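Local coordinates for protein subdomain of Desmoplakin Carboxy-Terminal domain (DPCT) (Homo sapiens, PDB 1LM5) that probably binds intermediate filaments through its plakin repeats, as part of the carboxy-terminal region of desmoplakin, at residues P169-R183 with D188-V200. Residues are numbered along the deposited sequence; the frame is centred on the assembly and turned at random.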
ATOM      1  N   PRO B 169      -8.523 -19.453 -18.020  1.00 24.05           N
ATOM      2  CA  PRO B 169      -9.969 -19.649 -18.162  1.00 24.42           C
ATOM      3  C   PRO B 169     -10.496 -19.632 -19.579  1.00 24.39           C
ATOM      4  O   PRO B 169     -11.561 -20.185 -19.848  1.00 25.88           O
ATOM      5  CB  PRO B 169     -10.552 -18.514 -17.330  1.00 24.29           C
ATOM      6  CG  PRO B 169      -9.534 -18.321 -16.270  1.00 23.50           C
ATOM      7  CD  PRO B 169      -8.245 -18.375 -17.056  1.00 23.51           C
ATOM      8  N   LYS B 170      -9.777 -18.987 -20.486  1.00 24.99           N
ATOM      9  CA  LYS B 170     -10.231 -18.944 -21.867  1.00 26.63           C
ATOM     10  C   LYS B 170      -9.632 -20.089 -22.690  1.00 26.09           C
ATOM     11  O   LYS B 170     -10.354 -20.919 -23.246  1.00 25.49           O
ATOM     12  CB  LYS B 170      -9.875 -17.603 -22.511  1.00 26.95           C
ATOM     13  CG  LYS B 170     -10.437 -17.455 -23.921  1.00 30.44           C
ATOM     14  CD  LYS B 170     -10.000 -16.173 -24.590  1.00 35.10           C
ATOM     15  CE  LYS B 170     -10.558 -16.086 -25.999  1.00 36.61           C
ATOM     16  NZ  LYS B 170     -10.212 -14.786 -26.643  1.00 40.78           N
ATOM     17  N   THR B 171      -8.308 -20.150 -22.743  1.00 25.83           N
ATOM     18  CA  THR B 171      -7.622 -21.176 -23.523  1.00 24.83           C
ATOM     19  C   THR B 171      -7.556 -22.537 -22.847  1.00 25.03           C
ATOM     20  O   THR B 171      -7.395 -23.560 -23.513  1.00 24.93           O
ATOM     21  CB  THR B 171      -6.187 -20.751 -23.847  1.00 25.74           C
ATOM     22  OG1 THR B 171      -5.423 -20.688 -22.631  1.00 24.65           O
ATOM     23  CG2 THR B 171      -6.188 -19.383 -24.527  1.00 24.23           C
ATOM     24  N   LYS B 172      -7.677 -22.541 -21.527  1.00 23.37           N
ATOM     25  CA  LYS B 172      -7.616 -23.758 -20.728  1.00 24.39           C
ATOM     26  C   LYS B 172      -6.194 -24.305 -20.651  1.00 24.05           C
ATOM     27  O   LYS B 172      -5.966 -25.415 -20.183  1.00 25.67           O
ATOM     28  CB  LYS B 172      -8.569 -24.823 -21.274  1.00 25.07           C
ATOM     29  CG  LYS B 172     -10.000 -24.328 -21.428  1.00 27.54           C
ATOM     30  CD  LYS B 172     -10.514 -23.694 -20.144  1.00 27.30           C
ATOM     31  CE  LYS B 172     -11.919 -23.147 -20.327  1.00 28.89           C
ATOM     32  NZ  LYS B 172     -12.446 -22.515 -19.080  1.00 27.07           N
ATOM     33  N   LEU B 173      -5.239 -23.505 -21.105  1.00 24.25           N
ATOM     34  CA  LEU B 173      -3.837 -23.891 -21.051  1.00 23.30           C
ATOM     35  C   LEU B 173      -3.288 -23.409 -19.710  1.00 22.71           C
ATOM     36  O   LEU B 173      -3.880 -22.538 -19.078  1.00 20.46           O
ATOM     37  CB  LEU B 173      -3.078 -23.241 -22.200  1.00 24.51           C
ATOM     38  CG  LEU B 173      -3.621 -23.608 -23.589  1.00 24.08           C
ATOM     39  CD1 LEU B 173      -2.772 -22.968 -24.655  1.00 26.79           C
ATOM     40  CD2 LEU B 173      -3.628 -25.119 -23.752  1.00 23.64           C
ATOM     41  N   LYS B 174      -2.177 -23.989 -19.272  1.00 20.83           N
ATOM     42  CA  LYS B 174      -1.577 -23.590 -18.006  1.00 20.80           C
ATOM     43  C   LYS B 174      -0.744 -22.337 -18.219  1.00 19.24           C
ATOM     44  O   LYS B 174       0.025 -22.241 -19.166  1.00 19.62           O
ATOM     45  CB  LYS B 174      -0.704 -24.716 -17.457  1.00 22.39           C
ATOM     46  CG  LYS B 174      -1.442 -26.043 -17.311  1.00 25.31           C
ATOM     47  CD  LYS B 174      -2.688 -25.926 -16.433  1.00 28.47           C
ATOM     48  CE  LYS B 174      -2.342 -25.622 -14.976  1.00 31.91           C
ATOM     49  NZ  LYS B 174      -3.565 -25.548 -14.123  1.00 33.43           N
ATOM     50  N   ILE B 175      -0.914 -21.374 -17.326  1.00 19.39           N
ATOM     51  CA  ILE B 175      -0.204 -20.117 -17.411  1.00 17.94           C
ATOM     52  C   ILE B 175       0.138 -19.664 -16.017  1.00 16.58           C
ATOM     53  O   ILE B 175      -0.430 -20.145 -15.045  1.00 17.54           O
ATOM     54  CB  ILE B 175      -1.072 -19.028 -18.055  1.00 18.28           C
ATOM     55  CG1 ILE B 175      -2.303 -18.754 -17.181  1.00 17.18           C
ATOM     56  CG2 ILE B 175      -1.497 -19.463 -19.455  1.00 18.38           C
ATOM     57  CD1 ILE B 175      -3.158 -17.596 -17.671  1.00 17.86           C
ATOM     58  N   SER B 176       1.077 -18.739 -15.930  1.00 16.80           N
ATOM     59  CA  SER B 176       1.485 -18.207 -14.649  1.00 17.59           C
ATOM     60  C   SER B 176       0.617 -16.998 -14.384  1.00 17.44           C
ATOM     61  O   SER B 176      -0.158 -16.564 -15.247  1.00 16.13           O
ATOM     62  CB  SER B 176       2.949 -17.766 -14.697  1.00 16.91           C
ATOM     63  OG  SER B 176       3.092 -16.594 -15.482  1.00 20.37           O
ATOM     64  N   TYR B 177       0.758 -16.443 -13.194  1.00 16.09           N
ATOM     65  CA  TYR B 177       0.001 -15.260 -12.856  1.00 15.80           C
ATOM     66  C   TYR B 177       0.483 -14.096 -13.702  1.00 17.22           C
ATOM     67  O   TYR B 177      -0.295 -13.212 -14.061  1.00 17.00           O
ATOM     68  CB  TYR B 177       0.166 -14.920 -11.382  1.00 15.00           C
ATOM     69  CG  TYR B 177      -0.906 -13.968 -10.913  1.00 13.72           C
ATOM     70  CD1 TYR B 177      -2.201 -14.424 -10.687  1.00 14.78           C
ATOM     71  CD2 TYR B 177      -0.633 -12.620 -10.708  1.00 15.56           C
ATOM     72  CE1 TYR B 177      -3.207 -13.565 -10.265  1.00 14.75           C
ATOM     73  CE2 TYR B 177      -1.634 -11.744 -10.281  1.00 15.97           C
ATOM     74  CZ  TYR B 177      -2.917 -12.233 -10.058  1.00 12.88           C
ATOM     75  OH  TYR B 177      -3.903 -11.401  -9.590  1.00 14.61           O
ATOM     76  N   LYS B 178       1.779 -14.083 -13.990  1.00 17.21           N
ATOM     77  CA  LYS B 178       2.366 -13.049 -14.822  1.00 18.61           C
ATOM     78  C   LYS B 178       1.659 -13.122 -16.178  1.00 17.63           C
ATOM     79  O   LYS B 178       1.258 -12.102 -16.746  1.00 19.35           O
ATOM     80  CB  LYS B 178       3.867 -13.314 -14.977  1.00 21.98           C
ATOM     81  CG  LYS B 178       4.533 -12.617 -16.140  1.00 25.53           C
ATOM     82  CD  LYS B 178       4.758 -11.148 -15.894  1.00 29.61           C
ATOM     83  CE  LYS B 178       5.763 -10.617 -16.910  1.00 30.82           C
ATOM     84  NZ  LYS B 178       5.996  -9.153 -16.752  1.00 37.45           N
ATOM     85  N   ASP B 179       1.506 -14.338 -16.691  1.00 17.30           N
ATOM     86  CA  ASP B 179       0.821 -14.537 -17.965  1.00 19.26           C
ATOM     87  C   ASP B 179      -0.610 -14.050 -17.864  1.00 18.33           C
ATOM     88  O   ASP B 179      -1.123 -13.429 -18.783  1.00 20.78           O
ATOM     89  CB  ASP B 179       0.762 -16.015 -18.342  1.00 19.54           C
ATOM     90  CG  ASP B 179       2.116 -16.597 -18.649  1.00 20.66           C
ATOM     91  OD1 ASP B 179       2.313 -17.794 -18.366  1.00 20.04           O
ATOM     92  OD2 ASP B 179       2.973 -15.864 -19.181  1.00 20.51           O
ATOM     93  N   ALA B 180      -1.254 -14.380 -16.751  1.00 18.38           N
ATOM     94  CA  ALA B 180      -2.635 -14.001 -16.526  1.00 18.06           C
ATOM     95  C   ALA B 180      -2.781 -12.486 -16.614  1.00 18.19           C
ATOM     96  O   ALA B 180      -3.695 -11.993 -17.254  1.00 18.22           O
ATOM     97  CB  ALA B 180      -3.100 -14.502 -15.169  1.00 17.98           C
ATOM     98  N   ILE B 181      -1.870 -11.754 -15.982  1.00 17.58           N
ATOM     99  CA  ILE B 181      -1.942 -10.304 -16.013  1.00 18.70           C
ATOM    100  C   ILE B 181      -1.744  -9.803 -17.438  1.00 19.71           C
ATOM    101  O   ILE B 181      -2.396  -8.855 -17.871  1.00 19.81           O
ATOM    102  CB  ILE B 181      -0.884  -9.680 -15.097  1.00 18.74           C
ATOM    103  CG1 ILE B 181      -1.207 -10.023 -13.647  1.00 17.46           C
ATOM    104  CG2 ILE B 181      -0.846  -8.174 -15.285  1.00 20.09           C
ATOM    105  CD1 ILE B 181      -0.122  -9.608 -12.665  1.00 21.74           C
ATOM    106  N   ASN B 182      -0.849 -10.446 -18.173  1.00 21.43           N
ATOM    107  CA  ASN B 182      -0.606 -10.029 -19.545  1.00 22.69           C
ATOM    108  C   ASN B 182      -1.759 -10.366 -20.483  1.00 22.60           C
ATOM    109  O   ASN B 182      -1.934  -9.722 -21.512  1.00 24.88           O
ATOM    110  CB  ASN B 182       0.697 -10.640 -20.055  1.00 26.20           C
ATOM    111  CG  ASN B 182       1.908  -9.886 -19.559  1.00 30.04           C
ATOM    112  OD1 ASN B 182       2.045  -8.686 -19.812  1.00 31.55           O
ATOM    113  ND2 ASN B 182       2.788 -10.576 -18.839  1.00 30.89           N
ATOM    114  N   ARG B 183      -2.549 -11.372 -20.117  1.00 21.78           N
ATOM    115  CA  ARG B 183      -3.693 -11.793 -20.925  1.00 22.34           C
ATOM    116  C   ARG B 183      -4.989 -11.197 -20.405  1.00 22.86           C
ATOM    117  O   ARG B 183      -6.061 -11.456 -20.942  1.00 25.46           O
ATOM    118  CB  ARG B 183      -3.791 -13.319 -20.916  1.00 20.80           C
ATOM    119  CG  ARG B 183      -2.683 -13.978 -21.703  1.00 25.87           C
ATOM    120  CD  ARG B 183      -2.497 -15.441 -21.366  1.00 28.52           C
ATOM    121  NE  ARG B 183      -1.382 -15.986 -22.132  1.00 31.09           N
ATOM    122  CZ  ARG B 183      -1.398 -16.153 -23.452  1.00 32.75           C
ATOM    123  NH1 ARG B 183      -2.479 -15.829 -24.152  1.00 31.90           N
ATOM    124  NH2 ARG B 183      -0.324 -16.615 -24.074  1.00 32.42           N
ATOM    125  N   ASP B 188     -13.006  -0.901 -18.691  1.00 32.91           N
ATOM    126  CA  ASP B 188     -13.037   0.536 -18.953  1.00 37.64           C
ATOM    127  C   ASP B 188     -13.275   1.516 -17.798  1.00 38.42           C
ATOM    128  O   ASP B 188     -12.384   2.280 -17.431  1.00 40.82           O
ATOM    129  CB  ASP B 188     -14.037   0.823 -20.082  1.00 42.01           C
ATOM    130  CG  ASP B 188     -15.477   0.510 -19.693  1.00 45.93           C
ATOM    131  OD1 ASP B 188     -15.719  -0.552 -19.075  1.00 46.56           O
ATOM    132  OD2 ASP B 188     -16.372   1.327 -20.022  1.00 49.06           O
ATOM    133  N   ILE B 189     -14.464   1.500 -17.217  1.00 37.48           N
ATOM    134  CA  ILE B 189     -14.783   2.449 -16.154  1.00 36.03           C
ATOM    135  C   ILE B 189     -14.141   2.195 -14.791  1.00 33.94           C
ATOM    136  O   ILE B 189     -13.614   3.108 -14.153  1.00 34.46           O
ATOM    137  CB  ILE B 189     -16.309   2.518 -15.941  1.00 37.31           C
ATOM    138  CG1 ILE B 189     -17.017   2.710 -17.285  1.00 38.33           C
ATOM    139  CG2 ILE B 189     -16.652   3.639 -14.969  1.00 37.72           C
ATOM    140  CD1 ILE B 189     -16.506   3.873 -18.086  1.00 38.50           C
ATOM    141  N   THR B 190     -14.185   0.944 -14.358  1.00 29.69           N
ATOM    142  CA  THR B 190     -13.675   0.549 -13.053  1.00 27.69           C
ATOM    143  C   THR B 190     -12.171   0.427 -12.906  1.00 27.24           C
ATOM    144  O   THR B 190     -11.649   0.544 -11.802  1.00 26.30           O
ATOM    145  CB  THR B 190     -14.262  -0.793 -12.661  1.00 27.32           C
ATOM    146  OG1 THR B 190     -13.680  -1.811 -13.485  1.00 25.36           O
ATOM    147  CG2 THR B 190     -15.765  -0.789 -12.874  1.00 27.34           C
ATOM    148  N   GLY B 191     -11.481   0.172 -14.010  1.00 26.60           N
ATOM    149  CA  GLY B 191     -10.045   0.004 -13.948  1.00 26.67           C
ATOM    150  C   GLY B 191      -9.734  -1.391 -13.428  1.00 27.37           C
ATOM    151  O   GLY B 191      -8.573  -1.750 -13.253  1.00 28.23           O
ATOM    152  N   LEU B 192     -10.779  -2.177 -13.183  1.00 24.31           N
ATOM    153  CA  LEU B 192     -10.622  -3.538 -12.677  1.00 23.77           C
ATOM    154  C   LEU B 192     -10.075  -4.483 -13.731  1.00 22.53           C
ATOM    155  O   LEU B 192     -10.523  -4.489 -14.880  1.00 21.64           O
ATOM    156  CB  LEU B 192     -11.962  -4.072 -12.171  1.00 23.53           C
ATOM    157  CG  LEU B 192     -12.478  -3.447 -10.881  1.00 23.85           C
ATOM    158  CD1 LEU B 192     -13.875  -3.979 -10.573  1.00 25.47           C
ATOM    159  CD2 LEU B 192     -11.514  -3.782  -9.748  1.00 26.81           C
ATOM    160  N   ARG B 193      -9.112  -5.301 -13.323  1.00 21.02           N
ATOM    161  CA  ARG B 193      -8.487  -6.237 -14.236  1.00 19.74           C
ATOM    162  C   ARG B 193      -9.274  -7.526 -14.298  1.00 19.46           C
ATOM    163  O   ARG B 193      -9.515  -8.170 -13.278  1.00 16.75           O
ATOM    164  CB  ARG B 193      -7.061  -6.505 -13.789  1.00 19.88           C
ATOM    165  CG  ARG B 193      -6.230  -7.271 -14.770  1.00 21.95           C
ATOM    166  CD  ARG B 193      -4.764  -7.179 -14.346  1.00 24.65           C
ATOM    167  NE  ARG B 193      -4.319  -5.791 -14.346  1.00 25.87           N
ATOM    168  CZ  ARG B 193      -3.987  -5.110 -15.440  1.00 27.06           C
ATOM    169  NH1 ARG B 193      -4.036  -5.686 -16.632  1.00 27.07           N
ATOM    170  NH2 ARG B 193      -3.629  -3.841 -15.337  1.00 30.26           N
ATOM    171  N   LEU B 194      -9.668  -7.896 -15.512  1.00 18.94           N
ATOM    172  CA  LEU B 194     -10.461  -9.095 -15.731  1.00 18.81           C
ATOM    173  C   LEU B 194      -9.736 -10.101 -16.599  1.00 19.14           C
ATOM    174  O   LEU B 194      -8.952  -9.732 -17.470  1.00 21.72           O
ATOM    175  CB  LEU B 194     -11.776  -8.751 -16.435  1.00 19.53           C
ATOM    176  CG  LEU B 194     -12.603  -7.569 -15.934  1.00 19.31           C
ATOM    177  CD1 LEU B 194     -13.953  -7.561 -16.652  1.00 20.22           C
ATOM    178  CD2 LEU B 194     -12.793  -7.674 -14.434  1.00 18.59           C
ATOM    179  N   LEU B 195     -10.023 -11.370 -16.350  1.00 19.91           N
ATOM    180  CA  LEU B 195      -9.457 -12.458 -17.125  1.00 21.76           C
ATOM    181  C   LEU B 195     -10.637 -13.071 -17.860  1.00 23.08           C
ATOM    182  O   LEU B 195     -11.644 -13.405 -17.233  1.00 22.03           O
ATOM    183  CB  LEU B 195      -8.861 -13.516 -16.211  1.00 22.82           C
ATOM    184  CG  LEU B 195      -7.389 -13.870 -16.328  1.00 26.15           C
ATOM    185  CD1 LEU B 195      -7.141 -15.170 -15.574  1.00 24.19           C
ATOM    186  CD2 LEU B 195      -6.987 -13.980 -17.787  1.00 25.49           C
ATOM    187  N   GLU B 196     -10.531 -13.216 -19.176  1.00 22.06           N
ATOM    188  CA  GLU B 196     -11.619 -13.815 -19.929  1.00 22.55           C
ATOM    189  C   GLU B 196     -11.727 -15.311 -19.638  1.00 22.99           C
ATOM    190  O   GLU B 196     -10.727 -15.978 -19.379  1.00 23.25           O
ATOM    191  CB  GLU B 196     -11.416 -13.600 -21.425  1.00 23.30           C
ATOM    192  CG  GLU B 196     -11.573 -12.163 -21.843  1.00 26.61           C
ATOM    193  CD  GLU B 196     -11.428 -11.975 -23.343  1.00 30.83           C
ATOM    194  OE1 GLU B 196     -11.517 -10.814 -23.795  1.00 36.50           O
ATOM    195  OE2 GLU B 196     -11.226 -12.977 -24.063  1.00 31.74           O
ATOM    196  N   ALA B 197     -12.950 -15.827 -19.679  1.00 22.05           N
ATOM    197  CA  ALA B 197     -13.200 -17.234 -19.433  1.00 24.12           C
ATOM    198  C   ALA B 197     -14.300 -17.698 -20.379  1.00 27.27           C
ATOM    199  O   ALA B 197     -15.256 -16.964 -20.644  1.00 28.46           O
ATOM    200  CB  ALA B 197     -13.632 -17.453 -17.996  1.00 20.88           C
ATOM    201  N   ALA B 198     -14.151 -18.912 -20.883  1.00 29.07           N
ATOM    202  CA  ALA B 198     -15.119 -19.492 -21.801  1.00 32.30           C
ATOM    203  C   ALA B 198     -15.321 -20.944 -21.407  1.00 34.38           C
ATOM    204  O   ALA B 198     -14.473 -21.525 -20.729  1.00 33.29           O
ATOM    205  CB  ALA B 198     -14.599 -19.401 -23.235  1.00 33.33           C
ATOM    206  N   SER B 199     -16.451 -21.517 -21.820  1.00 38.15           N
ATOM    207  CA  SER B 199     -16.774 -22.915 -21.532  1.00 41.35           C
ATOM    208  C   SER B 199     -16.298 -23.793 -22.676  1.00 43.03           C
ATOM    209  O   SER B 199     -16.218 -23.338 -23.817  1.00 44.59           O
ATOM    210  CB  SER B 199     -18.286 -23.110 -21.377  1.00 41.70           C
ATOM    211  OG  SER B 199     -18.762 -22.573 -20.159  1.00 44.17           O
ATOM    212  N   VAL B 200     -15.988 -25.049 -22.377  1.00 44.06           N
ATOM    213  CA  VAL B 200     -15.542 -25.971 -23.411  1.00 46.58           C
ATOM    214  C   VAL B 200     -16.375 -27.252 -23.349  1.00 48.02           C
ATOM    215  O   VAL B 200     -15.776 -28.348 -23.255  1.00 49.38           O
ATOM    216  CB  VAL B 200     -14.044 -26.321 -23.241  1.00 46.63           C
ATOM    217  CG1 VAL B 200     -13.554 -27.115 -24.446  1.00 47.32           C
ATOM    218  CG2 VAL B 200     -13.230 -25.050 -23.078  1.00 46.96           C
TER
HETATM  219  O   HOH W   1      -8.575 -11.931 -20.442  1.00 29.45           O
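Bent at its second torsion (chi2 -52°), the Lys172 side chain turns and slides past Val200, its CG and CE against Val200 CG2, and delivers its ammonium to two carbonyls. Lys172 NZ lies 2.8 Å from Ala198 O, almost in line with that C=O, and 2.6 Å from Pro169 O. Ala198 N reaches the same Pro169 O from the opposite face of the carbonyl plane, at 3.1 Å, so one oxygen is gripped from both sides. A lysine ammonium, with several N-H groups, can serve two carbonyls at once. Lys170, by contrast, is fully extended, with CG anti to the backbone N (chi1 -175°); it runs alongside Glu196, extended beyond CG, and Lys170 NZ forms a salt bridge with Glu196 OE2 at 3.3 Å, a weak hydrogen bond. Compact Pro169 packs its ring across Leu195, Pro169 CD to Leu195 CD1 3.7 Å, while its CB presses unusually tightly on Ala197 CB, where a small residue fits. Leu195 continues inward to Ala180, and a water links Arg183 O to Glu196 N. Arg193 lays its guanidinium face against Ile181 CG2 and hydrogen-bonds through NE to Ser9 OG. Helix 177-183 crosses strand 193-197 at 94°: a β-hairpin, 166-175, leads into a helix opened by the Ser176-Asp179 capping box, packed across a strand of the four-stranded mixed sheet.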